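Local structure of glucokinase (Enterococcus faecalis, 2QM1) at residues Asn134-Ile138 with Gly149-Gly154; Asn262-Ile268 with Ser298-Ala304. The protein probably phosphorylates glucose with ATP, as a zinc- and magnesium-bound glucokinase of the ROK family. All coordinates share one frame. Residue numbers count along the deposited sequence, not the author numbering.

Overall arrangement
Both interactions belong to one mixed five-stranded sheet, ordered 155-156, 146-152, 137-142, 265-269, 300-303. Interaction 1 is its antiparallel hairpin, interaction 2 its parallel edge pair, and their centres lie 10 Å apart. They join where strands 137-142 and 265-269 run parallel as neighbours: Asp136 O probably accepts a hydrogen bond from Asp264 N (2.6 Å), and Ile138 O from Val267 N (2.6 Å). Asn134 OD1 also packs on Asp264 CB (3.1 Å). A bound magnesium ion lies about 4 Å from Gly149 at the nearest atoms in interaction 1 but about 13 Å from the side chain of Val267 in interaction 2. Both contacts touch the second subunit.

Interaction 1: Asn134-Ile138 with Gly149-Gly154; sequences NPDVI and GIVAAG
This is a buried antiparallel pairing of strands 137-142 and 146-152, the hairpin whose first strand, 137-142, is the central one of a five-stranded mixed sheet, taken at the end far from its turn. Val137 and Val151 form the hydrogen-bonded pair (CA-CA 5.2 Å), with Val137 N to Val151 O and Val151 N to Val137 O both 2.9 Å. Ile138 and Ile150 form the next, non-hydrogen-bonded pair (CA-CA 4.6 Å); both are m,t rotamers, and their CG1 atoms meet at 4.1 Å on the face packed by Leu261 of helix 237-261. Both valines are t and occupy the other face.

Beyond Ala152 the extended backbone ends. Ala153 (phi/psi 48/42) and Gly154 (82/-4) turn back, so that Gly154 N reaches Pro135 O (2.8 Å) and Ala153 N reaches Asp136 OD1 (2.7 Å); the m rotamer of Asp136 directs its carboxylate there. A side chain at Gly154 would clash with the preceding carbonyl. Across from this turn, Asn134 OD1 accepts from Asp136 N (3.1 Å), an Asx turn leading into the strand. Leu157 of the second subunit packs on Ala152 and Ala153. The pairing is the open end of a beta hairpin, here in the actin-like ATPase fold of ROK kinases.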
# COMPACT_ATOMS: atom_id res chain seq x y z
N ASN B 134 8.27 13.48 -5.14
CA ASN B 134 7.56 13.28 -3.90
C ASN B 134 7.92 11.95 -3.20
O ASN B 134 8.24 10.98 -3.89
CB ASN B 134 6.06 13.36 -4.15
CG ASN B 134 5.33 13.78 -2.92
OD1 ASN B 134 4.92 12.92 -2.08
ND2 ASN B 134 5.23 15.10 -2.72
N PRO B 135 7.94 11.92 -1.86
CA PRO B 135 8.16 10.66 -1.12
C PRO B 135 7.08 9.62 -1.29
O PRO B 135 7.29 8.49 -0.91
CB PRO B 135 8.17 11.07 0.35
CG PRO B 135 8.36 12.61 0.34
CD PRO B 135 7.87 13.10 -0.97
N ASP B 136 5.90 10.02 -1.77
CA ASP B 136 4.79 9.10 -1.89
C ASP B 136 4.17 9.24 -3.27
O ASP B 136 3.42 10.18 -3.53
CB ASP B 136 3.77 9.30 -0.74
CG ASP B 136 4.43 9.16 0.64
OD1 ASP B 136 4.60 8.03 1.14
OD2 ASP B 136 4.84 10.19 1.21
N VAL B 137 4.49 8.28 -4.15
CA VAL B 137 4.01 8.28 -5.56
C VAL B 137 3.66 6.85 -5.97
O VAL B 137 4.45 5.92 -5.76
CB VAL B 137 5.05 8.83 -6.58
CG1 VAL B 137 4.47 8.86 -8.01
CG2 VAL B 137 5.49 10.22 -6.21
N ILE B 138 2.48 6.68 -6.56
CA ILE B 138 2.12 5.39 -7.17
C ILE B 138 2.11 5.49 -8.70
O ILE B 138 1.50 6.41 -9.27
CB ILE B 138 0.80 4.87 -6.63
CG1 ILE B 138 0.93 4.67 -5.10
CG2 ILE B 138 0.42 3.58 -7.28
CD1 ILE B 138 -0.43 4.42 -4.34
N GLY B 149 4.30 0.54 -9.71
CA GLY B 149 5.36 0.73 -8.72
C GLY B 149 4.85 1.69 -7.67
O GLY B 149 4.10 2.63 -7.98
N ILE B 150 5.24 1.41 -6.43
CA ILE B 150 4.90 2.23 -5.26
C ILE B 150 6.11 2.75 -4.52
O ILE B 150 6.94 1.98 -4.03
CB ILE B 150 4.01 1.42 -4.23
CG1 ILE B 150 2.72 0.94 -4.93
CG2 ILE B 150 3.79 2.33 -3.02
CD1 ILE B 150 1.61 0.07 -4.11
N VAL B 151 6.23 4.06 -4.48
CA VAL B 151 7.20 4.70 -3.62
C VAL B 151 6.39 5.27 -2.42
O VAL B 151 5.41 5.99 -2.58
CB VAL B 151 7.95 5.81 -4.39
CG1 VAL B 151 8.76 6.61 -3.46
CG2 VAL B 151 8.82 5.19 -5.47
N ALA B 152 6.78 4.89 -1.22
CA ALA B 152 6.04 5.29 -0.05
C ALA B 152 7.08 5.64 0.98
O ALA B 152 8.06 4.86 1.15
CB ALA B 152 5.18 4.10 0.45
N ALA B 153 6.89 6.77 1.67
CA ALA B 153 7.88 7.32 2.64
C ALA B 153 9.30 7.35 2.07
O ALA B 153 10.30 7.07 2.77
CB ALA B 153 7.83 6.58 4.06
N GLY B 154 9.40 7.76 0.81
CA GLY B 154 10.70 7.87 0.17
C GLY B 154 11.34 6.61 -0.40
O GLY B 154 12.37 6.70 -1.08

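Interaction 2: Asn262-Ile268 with Ser298-Ala304; sequences NPDSVVI and STKIKLA
Strand 300-303 lies parallel to 265-269 as the outermost strand of the sheet within the chain, the short segments inclined at 26° with axes 4.6 Å apart. Ser265-Lys300, Val266-Ile301, Val267-Lys302 and Ile268-Leu303 are the paired residues. Lys300 N bonds to Asp264 O (3.0 Å), Val266 N to Lys300 O (3.0 Å), Lys302 N to Val266 O, Ile268 N to Lys302 O (both 2.9 Å) and Ala304 N to Ile268 O (2.8 Å).

On one face, Ile301 (m,m) fits between Val266 and Ile268: its CD1 lies 3.7 Å from Val266 CB and its CG2 3.7 Å from Ile268 CD1, with Phe287 of helix 277-289 packing on it. On the other, Lys302 lays its chain over Ser265 (CD to CB 3.8 Å), and a water links its NZ (2.5 Å) to Asp264 OD1 (2.8 Å). Val267 CG1 fills the hollow beside Ala304 CA (3.5 Å). At the entrance, Thr299 OG1 donates to Pro263 O (2.7 Å). With helix 277-289 in the connection, this fits a beta-alpha-beta crossover.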
# COMPACT_ATOMS: atom_id res chain seq x y z
N ASN B 262 -2.51 7.01 0.45
CA ASN B 262 -2.54 8.46 0.39
C ASN B 262 -1.33 9.10 -0.32
O ASN B 262 -0.73 10.01 0.20
CB ASN B 262 -2.63 9.05 1.81
CG ASN B 262 -2.94 10.56 1.78
OD1 ASN B 262 -3.53 11.09 0.80
ND2 ASN B 262 -2.57 11.24 2.81
N PRO B 263 -0.98 8.66 -1.53
CA PRO B 263 0.26 9.17 -2.14
C PRO B 263 0.07 10.60 -2.61
O PRO B 263 -1.04 11.06 -2.72
CB PRO B 263 0.46 8.24 -3.35
CG PRO B 263 -0.97 7.96 -3.77
CD PRO B 263 -1.71 7.76 -2.44
N ASP B 264 1.14 11.32 -2.89
CA ASP B 264 0.93 12.70 -3.38
C ASP B 264 0.23 12.61 -4.74
O ASP B 264 -0.66 13.40 -5.08
CB ASP B 264 2.23 13.46 -3.49
CG ASP B 264 2.06 14.83 -4.15
OD1 ASP B 264 2.72 15.07 -5.18
OD2 ASP B 264 1.25 15.64 -3.65
N SER B 265 0.62 11.59 -5.50
CA SER B 265 -0.04 11.33 -6.77
C SER B 265 -0.04 9.84 -7.17
O SER B 265 0.81 9.06 -6.74
CB SER B 265 0.61 12.17 -7.89
OG SER B 265 1.90 11.70 -8.21
N VAL B 266 -1.06 9.49 -7.95
CA VAL B 266 -1.12 8.27 -8.78
C VAL B 266 -0.85 8.69 -10.23
O VAL B 266 -1.58 9.50 -10.80
CB VAL B 266 -2.50 7.58 -8.61
CG1 VAL B 266 -2.71 6.35 -9.55
CG2 VAL B 266 -2.69 7.20 -7.10
N VAL B 267 0.24 8.18 -10.79
CA VAL B 267 0.64 8.51 -12.17
C VAL B 267 0.24 7.37 -13.12
O VAL B 267 0.64 6.24 -12.91
CB VAL B 267 2.17 8.78 -12.27
CG1 VAL B 267 2.58 9.15 -13.71
CG2 VAL B 267 2.56 9.89 -11.26
N ILE B 268 -0.56 7.69 -14.14
CA ILE B 268 -0.96 6.70 -15.14
C ILE B 268 -0.08 6.75 -16.41
O ILE B 268 0.00 7.77 -17.09
CB ILE B 268 -2.44 6.85 -15.55
CG1 ILE B 268 -3.40 6.87 -14.34
CG2 ILE B 268 -2.85 5.74 -16.54
CD1 ILE B 268 -4.65 7.76 -14.63
N SER B 298 -6.41 15.59 -1.36
CA SER B 298 -4.94 15.60 -1.35
C SER B 298 -4.26 14.80 -2.49
O SER B 298 -3.44 15.36 -3.21
CB SER B 298 -4.41 15.22 0.04
OG SER B 298 -4.87 13.94 0.46
N THR B 299 -4.63 13.53 -2.68
CA THR B 299 -4.02 12.68 -3.71
C THR B 299 -4.48 13.08 -5.12
O THR B 299 -5.68 13.27 -5.37
CB THR B 299 -4.24 11.17 -3.45
OG1 THR B 299 -3.62 10.78 -2.18
CG2 THR B 299 -3.62 10.33 -4.62
N LYS B 300 -3.50 13.30 -6.02
CA LYS B 300 -3.83 13.79 -7.37
C LYS B 300 -3.70 12.71 -8.42
O LYS B 300 -2.78 11.88 -8.34
CB LYS B 300 -2.95 14.99 -7.73
CG LYS B 300 -3.16 16.18 -6.75
CD LYS B 300 -2.18 17.32 -7.03
CE LYS B 300 -0.86 17.11 -6.29
NZ LYS B 300 -0.45 18.45 -5.75
N ILE B 301 -4.62 12.71 -9.39
CA ILE B 301 -4.55 11.76 -10.52
C ILE B 301 -3.81 12.43 -11.72
O ILE B 301 -4.28 13.41 -12.28
CB ILE B 301 -5.94 11.21 -10.94
CG1 ILE B 301 -6.65 10.48 -9.77
CG2 ILE B 301 -5.82 10.26 -12.15
CD1 ILE B 301 -5.71 9.44 -8.93
N LYS B 302 -2.65 11.88 -12.07
CA LYS B 302 -1.76 12.48 -13.07
C LYS B 302 -1.52 11.53 -14.25
O LYS B 302 -1.73 10.31 -14.13
CB LYS B 302 -0.42 12.86 -12.40
CG LYS B 302 -0.55 13.82 -11.21
CD LYS B 302 0.82 14.45 -10.95
CE LYS B 302 0.74 15.49 -9.82
NZ LYS B 302 2.12 15.92 -9.36
N LEU B 303 -1.12 12.10 -15.40
CA LEU B 303 -0.60 11.34 -16.54
C LEU B 303 0.93 11.25 -16.49
O LEU B 303 1.60 12.17 -15.97
CB LEU B 303 -0.99 12.01 -17.83
CG LEU B 303 -2.44 12.02 -18.25
CD1 LEU B 303 -2.56 13.07 -19.35
CD2 LEU B 303 -2.86 10.63 -18.74
N ALA B 304 1.50 10.16 -17.00
CA ALA B 304 2.98 10.02 -17.03
C ALA B 304 3.52 11.10 -17.96
O ALA B 304 2.88 11.40 -18.98
CB ALA B 304 3.36 8.68 -17.57
O HOH W 1 2.30 17.08 -7.15